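Local coordinates for protein endoglucanase A (Clostridium acetobutylicum, PDB 3IK2) that probably cleaves internal beta-1,4-glucosidic bonds of cellulose, as a family 44 endoglucanase built on a TIM-like barrel, at residues A[201-213]-A[258-272]. Numbering follows the deposited sequence.
Sequences VLDKDTQLAQVVK and NMKKNSDAAGKRLLD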
loop_
_atom_site.group_PDB
_atom_site.type_symbol
_atom_site.label_atom_id
_atom_site.label_comp_id
_atom_site.label_asym_id
_atom_site.label_seq_id
_atom_site.Cartn_x
_atom_site.Cartn_y
_atom_site.Cartn_z
ATOM N N VAL A 201 14.514 -14.639 -7.502
ATOM C CA VAL A 201 13.732 -13.398 -7.368
ATOM C C VAL A 201 14.475 -12.153 -7.904
ATOM O O VAL A 201 13.884 -11.315 -8.606
ATOM C CB VAL A 201 13.196 -13.155 -5.922
ATOM C CG1 VAL A 201 14.261 -12.695 -4.987
ATOM C CG2 VAL A 201 12.064 -12.120 -5.941
ATOM N N LEU A 202 15.752 -12.036 -7.542
ATOM C CA LEU A 202 16.613 -10.958 -8.004
ATOM C C LEU A 202 16.637 -10.919 -9.548
ATOM O O LEU A 202 16.437 -9.877 -10.154
ATOM C CB LEU A 202 18.035 -11.173 -7.455
ATOM C CG LEU A 202 19.157 -10.274 -7.973
ATOM C CD1 LEU A 202 18.880 -8.779 -7.661
ATOM C CD2 LEU A 202 20.529 -10.714 -7.428
ATOM N N ASP A 203 16.874 -12.085 -10.149
ATOM C CA ASP A 203 17.009 -12.231 -11.603
ATOM C C ASP A 203 15.703 -11.914 -12.332
ATOM O O ASP A 203 15.696 -11.152 -13.300
ATOM C CB ASP A 203 17.489 -13.653 -11.937
ATOM C CG ASP A 203 17.399 -13.970 -13.414
ATOM O OD1 ASP A 203 16.695 -14.936 -13.773
ATOM O OD2 ASP A 203 18.026 -13.257 -14.227
ATOM N N LYS A 204 14.607 -12.481 -11.845
ATOM C CA LYS A 204 13.290 -12.236 -12.441
ATOM C C LYS A 204 12.836 -10.798 -12.265
ATOM O O LYS A 204 12.357 -10.178 -13.207
ATOM C CB LYS A 204 12.262 -13.196 -11.856
ATOM C CG LYS A 204 12.204 -14.524 -12.606
ATOM C CD LYS A 204 11.356 -15.515 -11.846
ATOM C CE LYS A 204 11.072 -16.754 -12.705
ATOM N NZ LYS A 204 10.157 -17.674 -11.986
ATOM N N ASP A 205 13.015 -10.249 -11.066
ATOM C CA ASP A 205 12.749 -8.834 -10.852
ATOM C C ASP A 205 13.585 -7.974 -11.769
ATOM O O ASP A 205 13.110 -6.956 -12.271
ATOM C CB ASP A 205 12.986 -8.431 -9.391
ATOM C CG ASP A 205 11.819 -8.760 -8.519
ATOM O OD1 ASP A 205 10.984 -9.588 -8.953
ATOM O OD2 ASP A 205 11.737 -8.214 -7.404
ATOM N N THR A 206 14.832 -8.366 -11.991
ATOM C CA THR A 206 15.731 -7.533 -12.770
ATOM C C THR A 206 15.324 -7.525 -14.252
ATOM O O THR A 206 15.229 -6.479 -14.858
ATOM C CB THR A 206 17.231 -7.964 -12.578
ATOM O OG1 THR A 206 17.636 -7.697 -11.222
ATOM C CG2 THR A 206 18.118 -7.187 -13.508
ATOM N N GLN A 207 15.085 -8.707 -14.804
ATOM C CA GLN A 207 14.702 -8.873 -16.188
ATOM C C GLN A 207 13.316 -8.295 -16.467
ATOM O O GLN A 207 13.116 -7.663 -17.479
ATOM C CB GLN A 207 14.736 -10.351 -16.560
ATOM C CG GLN A 207 16.121 -10.987 -16.467
ATOM C CD GLN A 207 16.118 -12.427 -16.978
ATOM O OE1 GLN A 207 15.074 -12.958 -17.416
ATOM N NE2 GLN A 207 17.286 -13.072 -16.929
ATOM N N LEU A 208 12.372 -8.503 -15.551
ATOM C CA LEU A 208 11.041 -7.907 -15.701
ATOM C C LEU A 208 11.097 -6.382 -15.571
ATOM O O LEU A 208 10.456 -5.667 -16.335
ATOM C CB LEU A 208 10.044 -8.524 -14.719
ATOM C CG LEU A 208 8.547 -8.234 -14.909
ATOM C CD1 LEU A 208 8.103 -8.407 -16.400
ATOM C CD2 LEU A 208 7.640 -9.085 -13.939
ATOM N N ALA A 209 11.877 -5.863 -14.626
ATOM C CA ALA A 209 12.055 -4.409 -14.569
ATOM C C ALA A 209 12.694 -3.860 -15.852
ATOM O O ALA A 209 12.332 -2.783 -16.302
ATOM C CB ALA A 209 12.855 -3.995 -13.314
ATOM N N GLN A 210 13.622 -4.601 -16.471
ATOM C CA GLN A 210 14.184 -4.163 -17.762
ATOM C C GLN A 210 13.160 -4.094 -18.916
ATOM O O GLN A 210 13.231 -3.211 -19.769
ATOM C CB GLN A 210 15.392 -5.012 -18.168
ATOM C CG GLN A 210 16.597 -4.820 -17.253
ATOM C CD GLN A 210 17.886 -4.540 -18.012
ATOM O OE1 GLN A 210 18.793 -5.357 -17.985
ATOM N NE2 GLN A 210 17.971 -3.376 -18.706
ATOM N N VAL A 211 12.205 -5.022 -18.944
ATOM C CA VAL A 211 11.097 -4.952 -19.910
ATOM C C VAL A 211 10.269 -3.659 -19.756
ATOM O O VAL A 211 9.969 -2.980 -20.744
ATOM C CB VAL A 211 10.187 -6.189 -19.768
ATOM C CG1 VAL A 211 8.828 -5.964 -20.424
ATOM C CG2 VAL A 211 10.913 -7.433 -20.329
ATOM N N VAL A 212 9.911 -3.332 -18.517
ATOM C CA VAL A 212 9.139 -2.137 -18.227
ATOM C C VAL A 212 9.850 -0.880 -18.745
ATOM O O VAL A 212 9.238 -0.035 -19.412
ATOM C CB VAL A 212 8.802 -1.991 -16.687
ATOM C CG1 VAL A 212 8.201 -0.580 -16.356
ATOM C CG2 VAL A 212 7.850 -3.099 -16.225
ATOM N N LYS A 213 11.134 -0.774 -18.419
ATOM C CA LYS A 213 11.935 0.395 -18.783
ATOM C C LYS A 213 12.125 0.489 -20.253
ATOM O O LYS A 213 12.148 1.586 -20.783
ATOM C CB LYS A 213 13.309 0.389 -18.090
ATOM C CG LYS A 213 13.260 0.422 -16.569
ATOM C CD LYS A 213 12.465 1.601 -16.036
ATOM C CE LYS A 213 12.348 1.524 -14.508
ATOM N NZ LYS A 213 11.994 2.864 -14.009
ATOM N N ASN A 258 21.715 -5.568 -4.559
ATOM C CA ASN A 258 21.844 -6.212 -5.869
ATOM C C ASN A 258 21.065 -5.521 -6.994
ATOM O O ASN A 258 21.515 -5.487 -8.144
ATOM C CB ASN A 258 21.536 -7.701 -5.750
ATOM C CG ASN A 258 22.750 -8.497 -5.224
ATOM O OD1 ASN A 258 23.668 -8.810 -5.988
ATOM N ND2 ASN A 258 22.747 -8.825 -3.927
ATOM N N MET A 259 19.931 -4.918 -6.645
ATOM C CA MET A 259 19.180 -4.126 -7.606
ATOM C C MET A 259 19.945 -2.860 -7.954
ATOM O O MET A 259 19.876 -2.390 -9.062
ATOM C CB MET A 259 17.784 -3.764 -7.068
ATOM C CG MET A 259 16.841 -4.953 -6.985
ATOM S SD MET A 259 16.540 -5.807 -8.538
ATOM C CE MET A 259 15.803 -4.549 -9.611
ATOM N N LYS A 260 20.636 -2.303 -6.972
ATOM C CA LYS A 260 21.517 -1.187 -7.199
ATOM C C LYS A 260 22.632 -1.604 -8.166
ATOM O O LYS A 260 22.831 -0.967 -9.190
ATOM C CB LYS A 260 22.086 -0.736 -5.850
ATOM C CG LYS A 260 22.477 0.722 -5.772
ATOM C CD LYS A 260 23.904 0.927 -6.116
ATOM C CE LYS A 260 24.244 2.405 -6.154
ATOM N NZ LYS A 260 25.683 2.542 -6.505
ATOM N N LYS A 261 23.338 -2.690 -7.835
ATOM C CA LYS A 261 24.416 -3.239 -8.683
ATOM C C LYS A 261 23.907 -3.547 -10.112
ATOM O O LYS A 261 24.551 -3.174 -11.100
ATOM C CB LYS A 261 25.040 -4.468 -7.990
ATOM C CG LYS A 261 25.951 -5.376 -8.846
ATOM C CD LYS A 261 26.537 -6.535 -7.976
ATOM C CE LYS A 261 27.378 -7.583 -8.737
ATOM N NZ LYS A 261 26.604 -8.665 -9.443
ATOM N N ASN A 262 22.733 -4.182 -10.196
ATOM C CA ASN A 262 22.072 -4.492 -11.471
ATOM C C ASN A 262 21.635 -3.253 -12.240
ATOM O O ASN A 262 21.761 -3.200 -13.460
ATOM C CB ASN A 262 20.852 -5.411 -11.274
ATOM C CG ASN A 262 21.229 -6.833 -10.853
ATOM O OD1 ASN A 262 20.341 -7.658 -10.550
ATOM N ND2 ASN A 262 22.526 -7.126 -10.806
ATOM N N SER A 263 21.125 -2.260 -11.524
ATOM C CA SER A 263 20.778 -0.978 -12.126
ATOM C C SER A 263 22.020 -0.245 -12.645
ATOM O O SER A 263 22.006 0.272 -13.755
ATOM C CB SER A 263 20.017 -0.079 -11.133
ATOM O OG SER A 263 18.824 -0.697 -10.705
ATOM N N ASP A 264 23.081 -0.166 -11.840
ATOM C CA ASP A 264 24.347 0.434 -12.321
ATOM C C ASP A 264 24.889 -0.242 -13.570
ATOM O O ASP A 264 25.381 0.436 -14.459
ATOM C CB ASP A 264 25.422 0.422 -11.235
ATOM C CG ASP A 264 25.092 1.362 -10.097
ATOM O OD1 ASP A 264 24.204 2.211 -10.279
ATOM O OD2 ASP A 264 25.702 1.236 -9.018
ATOM N N ALA A 265 24.800 -1.570 -13.623
ATOM C CA ALA A 265 25.246 -2.369 -14.772
ATOM C C ALA A 265 24.410 -2.087 -16.026
ATOM O O ALA A 265 24.952 -2.060 -17.115
ATOM C CB ALA A 265 25.197 -3.872 -14.442
ATOM N N ALA A 266 23.097 -1.889 -15.851
ATOM C CA ALA A 266 22.169 -1.641 -16.956
ATOM C C ALA A 266 22.167 -0.170 -17.405
ATOM O O ALA A 266 21.619 0.167 -18.473
ATOM C CB ALA A 266 20.787 -2.036 -16.549
ATOM N N GLY A 267 22.746 0.692 -16.576
ATOM C CA GLY A 267 22.859 2.102 -16.864
ATOM C C GLY A 267 21.620 2.909 -16.550
ATOM O O GLY A 267 21.496 4.038 -17.035
ATOM N N LYS A 268 20.695 2.352 -15.757
ATOM C CA LYS A 268 19.483 3.083 -15.359
ATOM C C LYS A 268 18.862 2.417 -14.107
ATOM O O LYS A 268 19.026 1.213 -13.882
ATOM C CB LYS A 268 18.442 3.106 -16.514
ATOM C CG LYS A 268 17.745 1.745 -16.707
ATOM C CD LYS A 268 16.857 1.604 -17.966
ATOM C CE LYS A 268 17.649 1.309 -19.227
ATOM N NZ LYS A 268 16.721 0.698 -20.270
ATOM N N ARG A 269 18.139 3.208 -13.322
ATOM C CA ARG A 269 17.369 2.685 -12.214
ATOM C C ARG A 269 16.355 1.603 -12.655
ATOM O O ARG A 269 15.482 1.839 -13.485
ATOM C CB ARG A 269 16.703 3.837 -11.441
ATOM C CG ARG A 269 15.788 3.392 -10.342
ATOM C CD ARG A 269 15.287 4.582 -9.510
ATOM N NE ARG A 269 16.341 5.190 -8.685
ATOM C CZ ARG A 269 16.694 4.791 -7.467
ATOM N NH1 ARG A 269 16.092 3.756 -6.875
ATOM N NH2 ARG A 269 17.666 5.426 -6.840
ATOM N N LEU A 270 16.466 0.421 -12.066
ATOM C CA LEU A 270 15.574 -0.661 -12.427
ATOM C C LEU A 270 14.569 -0.895 -11.330
ATOM O O LEU A 270 13.563 -1.556 -11.544
ATOM C CB LEU A 270 16.349 -1.949 -12.759
ATOM C CG LEU A 270 17.279 -1.963 -13.975
ATOM C CD1 LEU A 270 18.038 -3.299 -13.994
ATOM C CD2 LEU A 270 16.510 -1.722 -15.312
ATOM N N LEU A 271 14.838 -0.359 -10.149
ATOM C CA LEU A 271 13.901 -0.444 -9.055
ATOM C C LEU A 271 13.557 0.953 -8.627
ATOM O O LEU A 271 14.422 1.679 -8.142
ATOM C CB LEU A 271 14.493 -1.222 -7.851
ATOM C CG LEU A 271 13.566 -1.403 -6.625
ATOM C CD1 LEU A 271 12.485 -2.470 -6.937
ATOM C CD2 LEU A 271 14.313 -1.724 -5.283
ATOM N N ASP A 272 12.286 1.328 -8.783
ATOM C CA ASP A 272 11.824 2.621 -8.268
ATOM C C ASP A 272 11.313 2.544 -6.836
ATOM O O ASP A 272 11.611 3.415 -6.039
ATOM C CB ASP A 272 10.778 3.242 -9.177
ATOM C CG ASP A 272 11.338 3.578 -10.517
ATOM O OD1 ASP A 272 12.065 4.593 -10.619
ATOM O OD2 ASP A 272 11.101 2.798 -11.464
HETATM O O HOH W 1 15.395 -1.936 -20.181
HETATM O O HOH W 2 19.356 -1.555 -20.615
HETATM O O HOH W 3 14.436 4.116 -14.552
HETATM O O HOH W 4 14.933 2.982 -20.671
#
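K213 reaches across to D272, and its NZ forms a salt bridge 2.7 Å long on the syn lone pair of OD2. The lysine bends at chi2 (-55°) and then runs extended, carrying CE past the R269 carbonyl oxygen. A219 O and a water that also bonds R269 O share the ammonium group, while T221 N is a second donor to D272 OD2. K268 slides past K213 in the opposite direction, its CD 3.8 Å from K213 CB, and its NZ is linked through separate waters to the carbonyls of Q210 and K213.

Between the helices, L270 lies against A209 and Q210: its CD2 is 3.7 Å from Q210 CG, and its CD1 also meets T206 CG2. T206 OG1, turned beside its own backbone N (chi1 -67°), sits 2.8 Å from N262 OD1 and 2.7 Å from L202 O; its single proton can serve one of these at a time. M259 runs past T206 the other way, its SD 3.5 Å from T206 OG1. Farther along, L202 lays CD1 and CD2 against N258 CB, the two side chains crossing at about a right angle.

A Schellman motif at G267 ends helix 251-266 and turns the chain back towards the barrel. The two helices, crossing at -39°, both pack outside the TIM-like barrel; the chain between them passes through strand 220-226 and short helices 229-234 and 241-245, and D272 leads directly into strand 273-278.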